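Local coordinates for protein PHOX (Pseudomonas fluorescens, PDB 4A9V) that hydrolyses phosphate esters as an alkaline phosphatase of the PhoX family, using a complex iron-calcium cofactor, at residues Ser25-Tyr30 and Arg522-Gly527; Gln542-Val547 and Val573-Arg578. One frame throughout, in Å; residues are numbered along the deposited sequence. Where two conformers were deposited one is given.

Contact 1 (Ser25-Tyr30 and Arg522-Gly527)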
loop_
_atom_site.group_PDB
_atom_site.type_symbol
_atom_site.label_atom_id
_atom_site.label_comp_id
_atom_site.label_asym_id
_atom_site.label_seq_id
_atom_site.Cartn_x
_atom_site.Cartn_y
_atom_site.Cartn_z
ATOM N N SER A 25 -4.710 14.556 -16.544
ATOM C CA SER A 25 -5.977 14.886 -17.177
ATOM C C SER A 25 -7.101 14.698 -16.170
ATOM O O SER A 25 -7.123 13.694 -15.454
ATOM C CB SER A 25 -6.204 13.965 -18.383
ATOM O OG SER A 25 -5.127 14.053 -19.300
ATOM N N LEU A 26 -8.056 15.629 -16.172
ATOM C CA LEU A 26 -9.149 15.653 -15.199
ATOM C C LEU A 26 -10.445 16.016 -15.922
ATOM O O LEU A 26 -10.407 16.454 -17.067
ATOM C CB LEU A 26 -8.855 16.685 -14.114
ATOM C CG LEU A 26 -7.766 16.289 -13.124
ATOM C CD1 LEU A 26 -7.212 17.523 -12.432
ATOM C CD2 LEU A 26 -8.288 15.291 -12.102
ATOM N N PRO A 27 -11.584 15.960 -15.220
ATOM C CA PRO A 27 -12.814 16.431 -15.842
ATOM C C PRO A 27 -12.850 17.947 -15.912
ATOM O O PRO A 27 -12.082 18.632 -15.234
ATOM C CB PRO A 27 -13.923 15.885 -14.916
ATOM C CG PRO A 27 -13.244 14.905 -14.003
ATOM C CD PRO A 27 -11.836 15.407 -13.882
ATOM N N LYS A 28 -13.790 18.466 -16.684
ATOM C CA LYS A 28 -13.989 19.903 -16.767
ATOM C C LYS A 28 -14.253 20.475 -15.378
ATOM O O LYS A 28 -14.974 19.882 -14.579
ATOM C CB LYS A 28 -15.158 20.224 -17.702
ATOM C CG LYS A 28 -14.779 20.283 -19.174
ATOM C CD LYS A 28 -14.932 18.931 -19.856
ATOM C CE LYS A 28 -16.204 18.856 -20.689
ATOM N NZ LYS A 28 -17.301 18.133 -19.987
ATOM N N GLY A 29 -13.645 21.619 -15.089
ATOM C CA GLY A 29 -13.878 22.310 -13.829
ATOM C C GLY A 29 -12.967 21.872 -12.699
ATOM O O GLY A 29 -13.101 22.350 -11.578
ATOM N N TYR A 30 -12.012 20.997 -13.006
ATOM C CA TYR A 30 -11.045 20.501 -12.021
ATOM C C TYR A 30 -9.643 20.998 -12.345
ATOM O O TYR A 30 -9.299 21.208 -13.508
ATOM C CB TYR A 30 -11.051 18.966 -11.989
ATOM C CG TYR A 30 -12.211 18.401 -11.200
ATOM C CD1 TYR A 30 -13.452 18.197 -11.784
ATOM C CD2 TYR A 30 -12.068 18.106 -9.855
ATOM C CE1 TYR A 30 -14.518 17.710 -11.043
ATOM C CE2 TYR A 30 -13.111 17.586 -9.119
ATOM C CZ TYR A 30 -14.329 17.373 -9.718
ATOM O OH TYR A 30 -15.359 16.887 -8.952
ATOM N N ARG A 522 -16.872 5.612 -13.308
ATOM C CA ARG A 522 -16.472 6.666 -14.242
ATOM C C ARG A 522 -14.993 6.992 -14.073
ATOM O O ARG A 522 -14.492 7.090 -12.953
ATOM C CB ARG A 522 -17.308 7.929 -14.016
ATOM C CG ARG A 522 -18.790 7.730 -14.272
ATOM C CD ARG A 522 -19.568 9.023 -14.139
ATOM N NE ARG A 522 -20.988 8.739 -14.240
ATOM C CZ ARG A 522 -21.943 9.652 -14.258
ATOM N NH1 ARG A 522 -21.640 10.934 -14.182
ATOM N NH2 ARG A 522 -23.205 9.266 -14.296
ATOM N N ARG A 523 -14.291 7.197 -15.181
ATOM C CA ARG A 523 -12.891 7.605 -15.135
ATOM C C ARG A 523 -12.786 9.075 -14.756
ATOM O O ARG A 523 -13.477 9.922 -15.334
ATOM C CB ARG A 523 -12.205 7.355 -16.481
ATOM C CG ARG A 523 -10.698 7.513 -16.420
ATOM C CD ARG A 523 -10.028 7.276 -17.765
ATOM N NE ARG A 523 -10.201 5.907 -18.240
ATOM C CZ ARG A 523 -11.009 5.540 -19.231
ATOM N NH1 ARG A 523 -11.753 6.429 -19.877
ATOM N NH2 ARG A 523 -11.022 4.279 -19.635
ATOM N N PHE A 524 -11.930 9.367 -13.780
ATOM C CA PHE A 524 -11.810 10.707 -13.205
ATOM C C PHE A 524 -10.492 11.396 -13.573
ATOM O O PHE A 524 -10.489 12.600 -13.819
ATOM C CB PHE A 524 -11.962 10.633 -11.680
ATOM C CG PHE A 524 -11.760 11.948 -10.983
ATOM C CD1 PHE A 524 -12.780 12.878 -10.910
ATOM C CD2 PHE A 524 -10.558 12.239 -10.363
ATOM C CE1 PHE A 524 -12.577 14.096 -10.286
ATOM C CE2 PHE A 524 -10.365 13.440 -9.708
ATOM C CZ PHE A 524 -11.385 14.362 -9.647
ATOM N N MET A 525 -9.377 10.669 -13.520
ATOM C CA MET A 525 -8.055 11.255 -13.734
ATOM C C MET A 525 -7.194 10.274 -14.515
ATOM O O MET A 525 -7.259 9.065 -14.299
ATOM C CB MET A 525 -7.382 11.574 -12.391
ATOM C CG MET A 525 -6.054 12.299 -12.523
ATOM S SD MET A 525 -5.244 12.563 -10.931
ATOM C CE MET A 525 -4.493 10.965 -10.680
ATOM N N VAL A 526 -6.359 10.808 -15.400
ATOM C CA VAL A 526 -5.293 10.035 -16.010
ATOM C C VAL A 526 -3.959 10.685 -15.683
ATOM O O VAL A 526 -3.841 11.912 -15.670
ATOM C CB VAL A 526 -5.459 9.926 -17.544
ATOM C CG1 VAL A 526 -4.352 9.057 -18.114
ATOM C CG2 VAL A 526 -6.835 9.382 -17.912
ATOM N N GLY A 527 -2.990 9.854 -15.315
ATOM C CA GLY A 527 -1.668 10.321 -14.944
ATOM C C GLY A 527 -0.683 10.315 -16.095
ATOM O O GLY A 527 -1.014 9.918 -17.220
HETATM O O HOH W 1 -2.995 12.429 -18.878
#

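Contact 2 (Gln542-Val547 and Val573-Arg578)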
loop_
_atom_site.group_PDB
_atom_site.type_symbol
_atom_site.label_atom_id
_atom_site.label_comp_id
_atom_site.label_asym_id
_atom_site.label_seq_id
_atom_site.Cartn_x
_atom_site.Cartn_y
_atom_site.Cartn_z
ATOM N N GLN A 542 -13.353 17.851 2.279
ATOM C CA GLN A 542 -13.597 17.063 1.069
ATOM C C GLN A 542 -13.465 17.881 -0.212
ATOM O O GLN A 542 -13.793 17.392 -1.300
ATOM C CB GLN A 542 -14.959 16.371 1.122
ATOM C CG GLN A 542 -15.253 15.647 2.428
ATOM C CD GLN A 542 -14.452 14.371 2.584
ATOM O OE1 GLN A 542 -14.845 13.331 2.066
ATOM N NE2 GLN A 542 -13.397 14.418 3.385
ATOM N N LYS A 543 -12.895 19.080 -0.099
ATOM C CA LYS A 543 -12.707 19.956 -1.252
ATOM C C LYS A 543 -11.329 19.812 -1.908
ATOM O O LYS A 543 -11.100 20.344 -2.994
ATOM C CB LYS A 543 -12.975 21.406 -0.854
ATOM C CG LYS A 543 -14.417 21.638 -0.456
ATOM C CD LYS A 543 -14.613 23.041 0.071
ATOM C CE LYS A 543 -16.066 23.297 0.415
ATOM N NZ LYS A 543 -16.250 24.636 1.041
ATOM N N THR A 544 -10.425 19.087 -1.254
ATOM C CA THR A 544 -9.146 18.736 -1.851
ATOM C C THR A 544 -8.942 17.233 -1.755
ATOM O O THR A 544 -9.115 16.633 -0.697
ATOM C CB THR A 544 -7.964 19.458 -1.168
ATOM O OG1 THR A 544 -8.179 20.871 -1.213
ATOM C CG2 THR A 544 -6.655 19.138 -1.864
ATOM N N LEU A 545 -8.628 16.631 -2.896
ATOM C CA LEU A 545 -8.250 15.229 -2.978
ATOM C C LEU A 545 -6.762 15.179 -3.279
ATOM O O LEU A 545 -6.314 15.747 -4.276
ATOM C CB LEU A 545 -9.065 14.539 -4.092
ATOM C CG LEU A 545 -8.950 13.011 -4.257
ATOM C CD1 LEU A 545 -10.032 12.497 -5.202
ATOM C CD2 LEU A 545 -7.583 12.591 -4.768
ATOM N N PHE A 546 -5.988 14.604 -2.362
ATOM C CA PHE A 546 -4.555 14.421 -2.558
ATOM C C PHE A 546 -4.302 13.031 -3.136
ATOM O O PHE A 546 -4.853 12.047 -2.643
ATOM C CB PHE A 546 -3.813 14.568 -1.224
ATOM C CG PHE A 546 -4.026 15.899 -0.555
ATOM C CD1 PHE A 546 -3.251 16.991 -0.902
ATOM C CD2 PHE A 546 -4.981 16.055 0.446
ATOM C CE1 PHE A 546 -3.404 18.202 -0.254
ATOM C CE2 PHE A 546 -5.136 17.267 1.090
ATOM C CZ PHE A 546 -4.358 18.346 0.732
ATOM N N VAL A 547 -3.501 12.958 -4.196
ATOM C CA VAL A 547 -3.255 11.690 -4.871
ATOM C C VAL A 547 -1.793 11.641 -5.310
ATOM O O VAL A 547 -1.218 12.655 -5.707
ATOM C CB VAL A 547 -4.216 11.488 -6.071
ATOM C CG1 VAL A 547 -4.043 12.580 -7.117
ATOM C CG2 VAL A 547 -4.031 10.110 -6.690
ATOM N N VAL A 573 3.146 14.217 -4.905
ATOM C CA VAL A 573 1.795 14.244 -4.389
ATOM C C VAL A 573 1.101 15.450 -4.996
ATOM O O VAL A 573 1.620 16.574 -4.939
ATOM C CB VAL A 573 1.794 14.332 -2.847
ATOM C CG1 VAL A 573 0.377 14.422 -2.304
ATOM C CG2 VAL A 573 2.518 13.139 -2.245
ATOM N N MET A 574 -0.064 15.204 -5.585
ATOM C CA MET A 574 -0.861 16.233 -6.237
ATOM C C MET A 574 -2.048 16.601 -5.364
ATOM O O MET A 574 -2.614 15.751 -4.686
ATOM C CB MET A 574 -1.386 15.725 -7.585
ATOM C CG MET A 574 -0.324 15.119 -8.484
ATOM S SD MET A 574 1.017 16.253 -8.899
ATOM C CE MET A 574 0.140 17.498 -9.840
ATOM N N ALA A 575 -2.449 17.864 -5.449
ATOM C CA ALA A 575 -3.693 18.347 -4.870
ATOM C C ALA A 575 -4.699 18.624 -5.982
ATOM O O ALA A 575 -4.419 19.406 -6.896
ATOM C CB ALA A 575 -3.438 19.620 -4.075
ATOM N N ILE A 576 -5.827 17.921 -5.943
ATOM C CA ILE A 576 -6.887 18.059 -6.928
ATOM C C ILE A 576 -8.049 18.820 -6.294
ATOM O O ILE A 576 -8.515 18.469 -5.209
ATOM C CB ILE A 576 -7.401 16.676 -7.381
ATOM C CG1 ILE A 576 -6.254 15.736 -7.781
ATOM C CG2 ILE A 576 -8.460 16.827 -8.461
ATOM C CD1 ILE A 576 -5.334 16.245 -8.862
ATOM N N THR A 577 -8.500 19.868 -6.978
ATOM C CA THR A 577 -9.582 20.707 -6.485
ATOM C C THR A 577 -10.545 21.031 -7.629
ATOM O O THR A 577 -10.216 20.878 -8.805
ATOM C CB THR A 577 -9.039 22.019 -5.887
ATOM O OG1 THR A 577 -8.229 22.685 -6.862
ATOM C CG2 THR A 577 -8.214 21.754 -4.630
ATOM N N ARG A 578 -11.721 21.537 -7.267
ATOM C CA ARG A 578 -12.640 22.151 -8.221
ATOM C C ARG A 578 -12.389 23.651 -8.323
ATOM O O ARG A 578 -12.252 24.341 -7.314
ATOM C CB ARG A 578 -14.095 21.889 -7.807
ATOM C CG ARG A 578 -14.563 20.477 -8.119
ATOM C CD ARG A 578 -15.816 20.091 -7.350
ATOM N NE ARG A 578 -16.917 21.015 -7.573
ATOM C CZ ARG A 578 -18.192 20.752 -7.298
ATOM N NH1 ARG A 578 -18.544 19.586 -6.778
ATOM N NH2 ARG A 578 -19.116 21.676 -7.513
HETATM O O HOH W 2 -12.519 22.010 -4.513
#

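Contact 1 (Ser25-Tyr30 and Arg522-Gly527)
S25 and V526 form an antiparallel hydrogen-bonded pair, a single bridge at the end of strand 521-526. S25 N donates to V526 O at 2.9 Å, nearly straight at 168°. V526 N returns the bond to a lone pair of S25 O at 3.0 Å. The same S25 O also receives a CA-H contact from M525 CA at 3.1 Å. S25 OG stands beside its own backbone N and shares a 2.7 Å hydrogen bond with a water; that water also donates weakly to V526 O. F524 O is buried here without a partner: P27 CD lies against it at 3.1 Å and offers no N-H.

The F524 ring carries the apolar part. Its CG is anti to the backbone N (chi1 176°), which brings the ring against P27, L26 and Y30. P27 CD sits over one face, 4.2 Å from the centroid, as a CH-pi contact. The CE1-CZ edge meets the face of Y30 in a T-shaped pair, planes at 86°. L26 CD2 touches F524 CE2 at 3.7 Å. Y30 OH is satisfied by G585 N. An alanine at F524 would probably loosen this packing, since P27 would lose the face it covers, L26 an apolar partner and Y30 the edge against its ring. F524 and M525 both face M511 on the neighbouring strand 510-514, the arrangement of a classic beta bulge at the edge of a beta-propeller sheet.

Contact 2 (Gln542-Val547 and Val573-Arg578)
Strands 544-547 and 573-578 run antiparallel, their axes 4.6 Å apart at closest approach. L545 pairs with I576 and V547 with M574, each through two backbone hydrogen bonds. The straightest is M574 N to V547 O, 2.8 Å and 172°. Between them F546 and A575 form a non-hydrogen-bonded pair.

L545, V547, M574 and I576 share one face of the sheet. V547 has CG1 between its backbone N and carbonyl carbon (chi1 61°). The V547 and I576 side chains cross obliquely, CG1 to CG1 at 3.9 Å; V547 CG1 also meets M574 CB. I576 CG1 is anti to its carbonyl carbon and lies 3.5 Å from L545 O. M574 bends at chi2 and chi3, and it is CB, not the thioether end, that meets V547 CG1.

T544, F546, A575 and T577 occupy the other face. F546 has CG beside its backbone N (chi1 -58°). T544 CG2, anti to its own N, lies over one face of that ring, offset toward the rim. A575 CB touches both T544 CG2 and F546 CE1, the latter at 4.1 Å. T577 puts OG1 between its backbone N and carbonyl carbon, where K31 NZ bonds it, and turns CG2 to T544 OG1 at 3.5 Å. A water accepts from R578 N and donates to K543 O. This is the central strand pair of a four-stranded antiparallel sheet, consistent with a beta-propeller blade.

In the fold
Contact 2 lies within one sheet; contact 1 joins the loop before strand 30-37 of that sheet to the edge strand 521-526 of the next. Their centres are 12 Å apart. Strand 30-37 then pairs with strand 572-578 of contact 2. Y30 of contact 1 packs on contact 2: its CE2 is 3.4 Å from R578 CG. On the strand side, M525 CE packs on V547 CG1 at 3.9 Å, and F524 also touches I576. Neither contact binds the cofactor. The side chains of M525 and V547 each lie about 10 Å from that of E532, which binds lithium here and calcium in another structure of this protein; that of V547 is about 11 Å from D479, a calcium ligand.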